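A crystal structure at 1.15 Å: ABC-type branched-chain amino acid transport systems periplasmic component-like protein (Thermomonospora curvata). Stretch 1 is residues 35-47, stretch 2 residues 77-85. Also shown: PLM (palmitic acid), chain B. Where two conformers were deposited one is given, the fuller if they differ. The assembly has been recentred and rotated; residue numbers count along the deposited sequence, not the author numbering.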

# COMPACT_ATOMS: atom_id res chain seq x y z
N LYS A 35 -17.94 1.33 -15.22
CA LYS A 35 -16.67 2.04 -15.33
C LYS A 35 -16.07 2.33 -13.96
O LYS A 35 -16.76 2.87 -13.07
CB LYS A 35 -16.87 3.37 -16.05
CG LYS A 35 -17.18 3.23 -17.53
CD LYS A 35 -17.27 4.56 -18.26
CE LYS A 35 -18.48 5.36 -17.82
NZ LYS A 35 -18.60 6.76 -18.28
N LEU A 36 -14.82 1.95 -13.79
CA LEU A 36 -14.07 2.17 -12.58
C LEU A 36 -12.88 3.04 -12.90
O LEU A 36 -12.31 2.96 -13.99
CB LEU A 36 -13.61 0.84 -11.98
CG LEU A 36 -14.73 -0.15 -11.68
CD1 LEU A 36 -14.13 -1.44 -11.16
CD2 LEU A 36 -15.70 0.42 -10.67
N GLY A 37 -12.46 3.88 -11.97
CA GLY A 37 -11.31 4.73 -12.15
C GLY A 37 -10.09 4.25 -11.41
O GLY A 37 -10.18 3.77 -10.28
N ILE A 38 -8.92 4.47 -12.01
CA ILE A 38 -7.64 4.16 -11.46
C ILE A 38 -6.80 5.42 -11.57
O ILE A 38 -6.61 5.95 -12.67
CB ILE A 38 -6.97 2.98 -12.12
CG1 ILE A 38 -7.74 1.70 -11.75
CG2 ILE A 38 -5.50 2.89 -11.69
CD1 ILE A 38 -7.22 0.45 -12.40
N ALA A 39 -6.28 5.91 -10.44
CA ALA A 39 -5.37 7.09 -10.39
C ALA A 39 -4.08 6.62 -9.75
O ALA A 39 -4.06 6.39 -8.55
CB ALA A 39 -6.01 8.23 -9.63
N THR A 40 -3.02 6.49 -10.53
CA THR A 40 -1.83 5.82 -10.09
C THR A 40 -0.59 6.64 -10.45
O THR A 40 -0.70 7.70 -11.00
CB THR A 40 -1.81 4.37 -10.66
OG1 THR A 40 -0.80 3.60 -10.01
CG2 THR A 40 -1.56 4.35 -12.18
N ASP A 41 0.58 6.09 -10.10
CA ASP A 41 1.84 6.64 -10.54
C ASP A 41 2.48 5.66 -11.51
O ASP A 41 2.90 4.59 -11.12
CB ASP A 41 2.81 6.90 -9.38
CG ASP A 41 4.10 7.49 -9.83
OD1 ASP A 41 4.14 8.00 -10.96
OD2 ASP A 41 5.08 7.46 -9.05
N LEU A 42 2.59 6.08 -12.77
CA LEU A 42 3.27 5.32 -13.81
C LEU A 42 4.60 5.91 -14.21
O LEU A 42 5.28 5.32 -15.06
CB LEU A 42 2.37 5.16 -15.05
CG LEU A 42 1.06 4.47 -14.79
CD1 LEU A 42 0.25 4.41 -16.08
CD2 LEU A 42 1.24 3.09 -14.18
N THR A 43 4.97 7.07 -13.68
CA THR A 43 6.11 7.82 -14.17
C THR A 43 7.04 8.38 -13.12
O THR A 43 8.19 8.67 -13.41
CB THR A 43 5.64 8.95 -15.09
OG1 THR A 43 4.64 9.73 -14.45
CG2 THR A 43 5.21 8.42 -16.45
N GLY A 44 6.57 8.55 -11.89
CA GLY A 44 7.35 9.10 -10.80
C GLY A 44 8.07 8.07 -10.00
O GLY A 44 8.39 6.97 -10.48
N VAL A 45 8.31 8.39 -8.72
CA VAL A 45 9.09 7.52 -7.85
C VAL A 45 8.48 6.12 -7.70
O VAL A 45 9.18 5.20 -7.39
CB VAL A 45 9.37 8.20 -6.51
CG1 VAL A 45 8.12 8.26 -5.68
CG2 VAL A 45 10.48 7.45 -5.72
N TYR A 46 7.17 5.99 -7.87
CA TYR A 46 6.52 4.68 -7.74
C TYR A 46 6.18 4.02 -9.07
O TYR A 46 5.49 3.02 -9.06
CB TYR A 46 5.30 4.77 -6.83
CG TYR A 46 5.73 4.99 -5.41
CD1 TYR A 46 6.41 4.03 -4.74
CD2 TYR A 46 5.49 6.19 -4.74
CE1 TYR A 46 6.85 4.20 -3.44
CE2 TYR A 46 5.92 6.38 -3.42
CZ TYR A 46 6.60 5.39 -2.78
OH TYR A 46 6.98 5.52 -1.48
N ALA A 47 6.68 4.54 -10.18
CA ALA A 47 6.35 4.02 -11.53
C ALA A 47 6.26 2.48 -11.66
O ALA A 47 5.25 2.01 -12.14
CB ALA A 47 7.33 4.57 -12.56
N ALA A 77 -11.93 -0.33 -16.66
CA ALA A 77 -11.11 0.50 -15.79
C ALA A 77 -10.36 1.53 -16.58
O ALA A 77 -9.63 1.16 -17.53
CB ALA A 77 -10.12 -0.35 -15.03
N VAL A 78 -10.61 2.80 -16.30
CA VAL A 78 -9.88 3.89 -16.92
C VAL A 78 -8.75 4.31 -16.02
O VAL A 78 -8.89 4.36 -14.81
CB VAL A 78 -10.77 5.09 -17.29
CG1 VAL A 78 -11.91 4.64 -18.18
CG2 VAL A 78 -11.32 5.79 -16.08
N VAL A 79 -7.59 4.51 -16.65
CA VAL A 79 -6.35 4.68 -15.93
C VAL A 79 -5.78 6.04 -16.18
O VAL A 79 -5.58 6.42 -17.33
CB VAL A 79 -5.29 3.61 -16.30
CG1 VAL A 79 -3.98 3.85 -15.60
CG2 VAL A 79 -5.82 2.23 -16.01
N ARG A 80 -5.47 6.76 -15.09
CA ARG A 80 -4.79 8.05 -15.13
C ARG A 80 -3.52 8.02 -14.29
O ARG A 80 -3.46 7.38 -13.25
CB ARG A 80 -5.67 9.18 -14.64
CG ARG A 80 -6.79 9.57 -15.58
CD ARG A 80 -6.26 10.38 -16.75
NE ARG A 80 -7.37 10.88 -17.53
CZ ARG A 80 -8.05 10.16 -18.41
NH1 ARG A 80 -7.70 8.91 -18.64
NH2 ARG A 80 -9.06 10.71 -19.05
N ASP A 81 -2.50 8.73 -14.76
CA ASP A 81 -1.17 8.81 -14.13
C ASP A 81 -1.01 10.17 -13.47
O ASP A 81 -0.92 11.17 -14.18
CB ASP A 81 -0.10 8.58 -15.19
CG ASP A 81 1.30 8.69 -14.65
OD1 ASP A 81 1.51 8.61 -13.43
OD2 ASP A 81 2.22 8.88 -15.45
N HIS A 82 -0.97 10.24 -12.14
CA HIS A 82 -0.70 11.49 -11.46
C HIS A 82 0.77 11.74 -11.21
O HIS A 82 1.11 12.82 -10.71
CB HIS A 82 -1.51 11.63 -10.16
CG HIS A 82 -1.31 10.55 -9.18
ND1 HIS A 82 -0.08 10.18 -8.68
CD2 HIS A 82 -2.24 9.81 -8.51
CE1 HIS A 82 -0.26 9.25 -7.75
NE2 HIS A 82 -1.55 9.00 -7.65
N GLY A 83 1.65 10.78 -11.50
CA GLY A 83 3.08 10.98 -11.41
C GLY A 83 3.59 11.18 -9.98
O GLY A 83 4.68 11.69 -9.74
N TYR A 84 2.82 10.74 -9.00
CA TYR A 84 3.08 11.01 -7.57
C TYR A 84 3.13 12.52 -7.29
O TYR A 84 4.01 12.99 -6.60
CB TYR A 84 4.31 10.25 -7.04
CG TYR A 84 4.27 10.00 -5.54
CD1 TYR A 84 3.38 9.13 -5.00
CD2 TYR A 84 5.17 10.61 -4.69
CE1 TYR A 84 3.30 8.91 -3.63
CE2 TYR A 84 5.14 10.37 -3.32
CZ TYR A 84 4.20 9.52 -2.81
OH TYR A 84 4.17 9.31 -1.44
N ASP A 85 2.11 13.20 -7.80
CA ASP A 85 1.91 14.63 -7.56
C ASP A 85 0.46 14.92 -7.16
O ASP A 85 -0.50 14.52 -7.85
CB ASP A 85 2.19 15.44 -8.82
CG ASP A 85 1.92 16.92 -8.57
OD1 ASP A 85 2.72 17.52 -7.81
OD2 ASP A 85 0.93 17.43 -9.04
C1 PLM B . 2.32 6.79 0.08
O1 PLM B . 1.55 6.34 0.98
O2 PLM B . 2.24 7.92 -0.43
C2 PLM B . 3.30 5.83 -0.54
C3 PLM B . 2.51 4.98 -1.64
C4 PLM B . 3.32 3.83 -2.20
C5 PLM B . 2.60 3.09 -3.27
C6 PLM B . 3.26 1.82 -3.85
C7 PLM B . 2.80 0.58 -3.09
C8 PLM B . 3.51 -0.70 -3.44
C9 PLM B . 2.86 -1.96 -2.92
CA PLM B . 3.33 -2.42 -1.52
CB PLM B . 2.34 -3.55 -1.02
CC PLM B . 1.78 -3.22 0.39
CD PLM B . 0.48 -3.92 0.73
CE PLM B . -0.14 -3.61 2.08
CF PLM B . -1.66 -3.83 2.05
CG PLM B . -2.11 -5.26 2.30

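Residues 77-81 and 35-40 form neighbouring parallel strands, from L36 beside A77 to T40 beside D81. A77 makes no backbone hydrogen bond to stretch 1, but its CA lies 3.3 Å from L36 O in a CA-H...O contact. Its small CB packs against I38 CD1 at 4.0 Å. V78 bonds through both backbone polar atoms: V78 N donates to L36 O (2.9 Å) and V78 O accepts from I38 N (2.8 Å). V79 lies on the same sheet face as I38 and T40. V79 CG2 meets I38 CB at 4.1 Å, and the buried I38 suits this apolar packing.

R80 continues the ladder, with R80 N to I38 O at 2.8 Å and T40 N to R80 O at 2.9 Å. Its side chain starts on the face of A39, then leads away.

D81 binds the loop after strand 35-40. D81 OD1 accepts from L42 N (2.8 Å, nearly linear), and D81 OD2 accepts from T43 OG1 (2.8 Å). A short carboxylate in the t rotamer serves both. D81 OD1 also lies 3.7 Å from D41 OD1, a close approach of like charges. Backbone donors surround both: D41 OD1 takes T43 N and G44 N, D81 OD1 also G83 N.

H82 N closes the ladder on T40 O (2.8 Å). One face of its buried ring covers T40 O and D41 N. G83 has positive phi, which favours glycine, and its CA approaches D41 OD1 at 3.2 Å. A CB on G44 would clash with G83 O.

The CA-to-CB bond of Y84 points toward stretch 1. Its ring face receives the edge of Y46, with Y46 CE2 3.6 Å from Y84 CZ. V45 CG1 adds apolar contact with Y84 CD2 at 3.9 Å. Y84 OH donates to palmitic acid O2 (2.6 Å), and Y46 lays a ring face against its C4.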